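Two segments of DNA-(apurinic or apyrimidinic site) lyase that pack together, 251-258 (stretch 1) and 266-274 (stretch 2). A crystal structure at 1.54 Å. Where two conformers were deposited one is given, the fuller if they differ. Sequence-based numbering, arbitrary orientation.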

ATOM      1  N   LYS A 251     -11.605  -5.726  19.504  1.00 25.73           N
ATOM      2  CA  LYS A 251     -10.357  -5.850  20.261  1.00 23.86           C
ATOM      3  C   LYS A 251      -9.420  -6.892  19.651  1.00 23.17           C
ATOM      4  O   LYS A 251      -9.836  -7.819  18.973  1.00 26.25           O
ATOM      5  CB  LYS A 251     -10.680  -6.260  21.707  1.00 31.34           C
ATOM      6  CG  LYS A 251     -11.519  -5.267  22.441  1.00 35.74           C
ATOM      7  CD  LYS A 251     -11.852  -5.800  23.844  1.00 52.03           C
ATOM      8  CE  LYS A 251     -11.884  -4.690  24.886  1.00 67.94           C
ATOM      9  NZ  LYS A 251     -12.412  -5.182  26.208  1.00 72.59           N
ATOM     10  N   ASN A 252      -8.104  -6.706  19.907  1.00 27.14           N
ATOM     11  CA  ASN A 252      -7.078  -7.682  19.469  1.00 28.52           C
ATOM     12  C   ASN A 252      -7.022  -7.878  17.977  1.00 31.68           C
ATOM     13  O   ASN A 252      -6.672  -8.954  17.462  1.00 31.64           O
ATOM     14  CB  ASN A 252      -7.311  -9.024  20.168  1.00 33.55           C
ATOM     15  CG  ASN A 252      -7.356  -8.875  21.659  1.00 37.31           C
ATOM     16  OD1 ASN A 252      -8.302  -9.325  22.322  1.00 58.83           O
ATOM     17  ND2 ASN A 252      -6.358  -8.214  22.209  1.00 39.98           N
ATOM     18  N   ALA A 253      -7.340  -6.847  17.212  1.00 20.41           N
ATOM     19  CA  ALA A 253      -7.383  -6.985  15.784  1.00 21.48           C
ATOM     20  C   ALA A 253      -6.030  -6.539  15.241  1.00 22.81           C
ATOM     21  O   ALA A 253      -5.907  -5.498  14.610  1.00 30.89           O
ATOM     22  CB  ALA A 253      -8.481  -6.125  15.199  1.00 23.36           C
ATOM     23  N   PHE A 254      -5.025  -7.374  15.447  1.00 16.70           N
ATOM     24  CA  PHE A 254      -3.678  -7.008  15.062  1.00 14.73           C
ATOM     25  C   PHE A 254      -3.281  -7.574  13.698  1.00 15.39           C
ATOM     26  O   PHE A 254      -3.906  -8.517  13.190  1.00 15.52           O
ATOM     27  CB  PHE A 254      -2.682  -7.469  16.117  1.00 16.29           C
ATOM     28  CG  PHE A 254      -3.035  -6.992  17.530  1.00 19.44           C
ATOM     29  CD1 PHE A 254      -3.566  -5.724  17.740  1.00 17.89           C
ATOM     30  CD2 PHE A 254      -2.838  -7.826  18.595  1.00 22.21           C
ATOM     31  CE1 PHE A 254      -3.894  -5.290  19.024  1.00 17.35           C
ATOM     32  CE2 PHE A 254      -3.148  -7.400  19.889  1.00 21.08           C
ATOM     33  CZ  PHE A 254      -3.669  -6.121  20.085  1.00 21.01           C
ATOM     34  N   THR A 255      -2.291  -6.937  13.068  1.00 13.07           N
ATOM     35  CA  THR A 255      -1.811  -7.347  11.758  1.00 11.84           C
ATOM     36  C   THR A 255      -0.336  -7.694  11.731  1.00 12.98           C
ATOM     37  O   THR A 255       0.185  -8.094  10.674  1.00 14.05           O
ATOM     38  CB  THR A 255      -2.084  -6.281  10.713  1.00 14.03           C
ATOM     39  OG1 THR A 255      -1.365  -5.069  10.996  1.00 14.13           O
ATOM     40  CG2 THR A 255      -3.553  -6.001  10.612  1.00 15.38           C
ATOM     41  N   CYS A 256       0.381  -7.494  12.845  1.00 12.74           N
ATOM     42  CA  CYS A 256       1.823  -7.629  12.871  1.00 14.10           C
ATOM     43  C   CYS A 256       2.246  -8.159  14.210  1.00 15.59           C
ATOM     44  O   CYS A 256       1.837  -7.605  15.253  1.00 16.39           O
ATOM     45  CB  CYS A 256       2.493  -6.296  12.579  1.00 14.22           C
ATOM     46  SG  CYS A 256       4.339  -6.388  12.539  1.00 19.60           S
ATOM     47  N   TRP A 257       3.131  -9.185  14.195  1.00 15.24           N
ATOM     48  CA  TRP A 257       3.693  -9.819  15.384  1.00 16.95           C
ATOM     49  C   TRP A 257       5.163 -10.090  15.080  1.00 26.96           C
ATOM     50  O   TRP A 257       5.497 -10.636  14.002  1.00 22.02           O
ATOM     51  CB  TRP A 257       3.004 -11.144  15.722  1.00 17.75           C
ATOM     52  CG  TRP A 257       1.492 -11.111  15.790  1.00 14.57           C
ATOM     53  CD1 TRP A 257       0.736 -11.019  16.883  1.00 18.18           C
ATOM     54  CD2 TRP A 257       0.592 -11.155  14.666  1.00 14.16           C
ATOM     55  NE1 TRP A 257      -0.601 -11.018  16.552  1.00 18.23           N
ATOM     56  CE2 TRP A 257      -0.703 -11.082  15.175  1.00 17.09           C
ATOM     57  CE3 TRP A 257       0.783 -11.252  13.292  1.00 16.45           C
ATOM     58  CZ2 TRP A 257      -1.806 -11.118  14.385  1.00 19.65           C
ATOM     59  CZ3 TRP A 257      -0.360 -11.295  12.477  1.00 19.03           C
ATOM     60  CH2 TRP A 257      -1.604 -11.197  13.015  1.00 18.37           C
ATOM     61  N   CYS A 258       6.036  -9.841  16.037  1.00 26.24           N
ATOM     62  CA  CYS A 258       7.432 -10.078  15.745  1.00 27.10           C
ATOM     63  C   CYS A 258       7.729 -11.556  15.533  1.00 30.56           C
ATOM     64  O   CYS A 258       7.097 -12.417  16.086  1.00 27.61           O
ATOM     65  CB  CYS A 258       8.341  -9.467  16.795  1.00 30.00           C
ATOM     66  SG  CYS A 258       8.163 -10.237  18.426  1.00 30.00           S
ATOM     67  N   THR A 266       0.876 -15.686  21.117  1.00 23.14           N
ATOM     68  CA  THR A 266       0.434 -15.041  22.355  1.00 20.90           C
ATOM     69  C   THR A 266      -0.331 -13.753  22.058  1.00 23.62           C
ATOM     70  O   THR A 266      -0.797 -13.093  23.003  1.00 29.58           O
ATOM     71  CB  THR A 266       1.624 -14.713  23.243  1.00 21.43           C
ATOM     72  OG1 THR A 266       2.495 -13.838  22.546  1.00 20.43           O
ATOM     73  CG2 THR A 266       2.373 -15.940  23.638  1.00 25.02           C
ATOM     74  N   ASN A 267      -0.465 -13.414  20.784  1.00 23.04           N
ATOM     75  CA  ASN A 267      -1.063 -12.175  20.264  1.00 25.84           C
ATOM     76  C   ASN A 267      -0.352 -10.944  20.833  1.00 25.45           C
ATOM     77  O   ASN A 267      -0.947  -9.924  21.192  1.00 23.78           O
ATOM     78  CB  ASN A 267      -2.561 -12.117  20.518  1.00 31.68           C
ATOM     79  CG  ASN A 267      -3.301 -11.355  19.439  1.00 31.63           C
ATOM     80  OD1 ASN A 267      -2.940 -11.378  18.219  1.00 26.32           O
ATOM     81  ND2 ASN A 267      -4.362 -10.681  19.857  1.00 38.23           N
ATOM     82  N   TYR A 268       0.948 -11.042  20.887  1.00 19.33           N
ATOM     83  CA  TYR A 268       1.801  -9.891  21.163  1.00 17.97           C
ATOM     84  C   TYR A 268       1.959  -9.146  19.845  1.00 17.73           C
ATOM     85  O   TYR A 268       2.886  -9.396  19.051  1.00 19.83           O
ATOM     86  CB  TYR A 268       3.099 -10.401  21.717  1.00 18.57           C
ATOM     87  CG  TYR A 268       4.207  -9.392  22.022  1.00 18.63           C
ATOM     88  CD1 TYR A 268       4.261  -8.777  23.223  1.00 19.57           C
ATOM     89  CD2 TYR A 268       5.212  -9.174  21.097  1.00 17.87           C
ATOM     90  CE1 TYR A 268       5.331  -7.932  23.554  1.00 19.78           C
ATOM     91  CE2 TYR A 268       6.269  -8.337  21.408  1.00 21.21           C
ATOM     92  CZ  TYR A 268       6.294  -7.720  22.626  1.00 22.83           C
ATOM     93  OH  TYR A 268       7.347  -6.906  22.992  1.00 21.34           O
ATOM     94  N   GLY A 269       1.027  -8.238  19.580  1.00 17.78           N
ATOM     95  CA  GLY A 269       0.927  -7.609  18.270  1.00 20.48           C
ATOM     96  C   GLY A 269       0.380  -6.196  18.228  1.00 18.39           C
ATOM     97  O   GLY A 269       0.007  -5.605  19.245  1.00 18.30           O
ATOM     98  N   THR A 270       0.312  -5.674  17.001  1.00 16.71           N
ATOM     99  CA  THR A 270      -0.125  -4.307  16.735  0.52 17.57           C
ATOM    100  C   THR A 270      -0.842  -4.282  15.400  1.00 16.08           C
ATOM    101  O   THR A 270      -0.553  -5.102  14.538  1.00 15.08           O
ATOM    102  CB  THR A 270       1.050  -3.332  16.678  0.52 19.21           C
ATOM    103  OG1 THR A 270       1.945  -3.570  17.772  0.52 33.26           O
ATOM    104  CG2 THR A 270       0.529  -1.940  16.756  0.52 13.92           C
ATOM    105  N   ARG A 271      -1.773  -3.321  15.219  1.00 15.78           N
ATOM    106  CA  ARG A 271      -2.425  -3.106  13.916  1.00 15.03           C
ATOM    107  C   ARG A 271      -1.741  -1.904  13.230  1.00 16.15           C
ATOM    108  O   ARG A 271      -1.903  -0.759  13.689  1.00 16.47           O
ATOM    109  CB  ARG A 271      -3.921  -2.869  14.032  1.00 15.67           C
ATOM    110  CG  ARG A 271      -4.605  -2.844  12.613  1.00 15.92           C
ATOM    111  CD  ARG A 271      -6.122  -2.725  12.693  1.00 16.35           C
ATOM    112  NE  ARG A 271      -6.498  -1.430  13.225  1.00 17.32           N
ATOM    113  CZ  ARG A 271      -6.917  -0.396  12.511  1.00 16.53           C
ATOM    114  NH1 ARG A 271      -7.084  -0.483  11.205  1.00 15.89           N
ATOM    115  NH2 ARG A 271      -7.147   0.752  13.129  1.00 18.98           N
ATOM    116  N   ILE A 272      -0.956  -2.169  12.188  1.00 14.92           N
ATOM    117  CA  ILE A 272      -0.193  -1.129  11.487  1.00 12.46           C
ATOM    118  C   ILE A 272      -0.422  -1.198   9.977  1.00 13.48           C
ATOM    119  O   ILE A 272       0.221  -0.420   9.226  1.00 14.07           O
ATOM    120  CB  ILE A 272       1.314  -1.168  11.822  1.00 14.86           C
ATOM    121  CG1 ILE A 272       1.918  -2.546  11.501  1.00 15.60           C
ATOM    122  CG2 ILE A 272       1.545  -0.709  13.273  1.00 18.77           C
ATOM    123  CD1 ILE A 272       3.434  -2.549  11.577  1.00 18.73           C
ATOM    124  N   ASP A 273      -1.291  -2.071   9.527  1.00 12.64           N
ATOM    125  CA  ASP A 273      -1.672  -2.216   8.125  1.00 13.62           C
ATOM    126  C   ASP A 273      -3.112  -1.763   7.948  1.00 14.45           C
ATOM    127  O   ASP A 273      -4.021  -2.197   8.669  1.00 14.62           O
ATOM    128  CB  ASP A 273      -1.493  -3.667   7.758  1.00 12.86           C
ATOM    129  CG  ASP A 273      -0.035  -4.110   7.903  1.00 17.30           C
ATOM    130  OD1 ASP A 273       0.809  -3.719   7.012  1.00 18.43           O
ATOM    131  OD2 ASP A 273       0.332  -4.803   8.888  1.00 16.12           O
ATOM    132  N   TYR A 274      -3.316  -0.894   6.976  1.00 12.17           N
ATOM    133  CA  TYR A 274      -4.539  -0.171   6.789  1.00 10.87           C
ATOM    134  C   TYR A 274      -5.006  -0.206   5.361  1.00 11.99           C
ATOM    135  O   TYR A 274      -4.230  -0.326   4.414  1.00 12.18           O
ATOM    136  CB  TYR A 274      -4.354   1.314   7.154  1.00 12.31           C
ATOM    137  CG  TYR A 274      -3.936   1.618   8.551  1.00 13.83           C
ATOM    138  CD1 TYR A 274      -4.845   2.077   9.459  1.00 14.87           C
ATOM    139  CD2 TYR A 274      -2.620   1.572   8.931  1.00 14.98           C
ATOM    140  CE1 TYR A 274      -4.482   2.451  10.732  1.00 17.23           C
ATOM    141  CE2 TYR A 274      -2.250   1.895  10.207  1.00 15.54           C
ATOM    142  CZ  TYR A 274      -3.163   2.362  11.093  1.00 16.44           C
ATOM    143  OH  TYR A 274      -2.835   2.760  12.371  1.00 19.01           O
TER
HETATM  144  O   HOH W   1      -5.205 -11.544  16.160  0.58 35.89           O
HETATM  145  O   HOH W   2       4.986  -8.144  17.938  0.53 18.39           O

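What joins the two backbones? All three main-chain hydrogen bonds between the stretches involve Thr 270, which pairs antiparallel with Cys 256. Thr 270 N donates to Cys 256 O at 3.0 Å, while Thr 270 O accepts from Thr 255 N at 2.9 Å and, more weakly because the angle is bent, from Cys 256 N at 3.1 Å.

How do side chains extend this pairing? The Thr 255 hydroxyl lies between backbone and carboxylate: Thr 255 OG1 donates to Asp 273 OD2 at 2.7 Å and accepts from Ile 272 N at 3.2 Å. Farther along, Trp 257 NE1 donates to Asn 267 OD1 at 2.9 Å, with the acceptor near the plane of the indole, where the N-H points.

Why does the absence of a side chain matter at Gly 269? An ideal CB on Gly 269 would sit 2.7 Å from Trp 257 CD1 and 2.9 Å from Cys 256 O, both clashes. Without one, the backbone comes close, and Gly 269 C lies over one face of the Phe 254 ring, 3.6 Å from Phe 254 CG.

Which apolar and water-mediated contacts complete the account? Cys 256 CB meets Ile 272 CG1 at 3.9 Å, and Cys 258 SG approaches the edge of the Tyr 268 ring, 4.0 Å from Tyr 268 CE2. Two waters bridge the stretches, one linking Asn 252 O to Asn 267 OD1, the other Cys 258 N to Tyr 268 O.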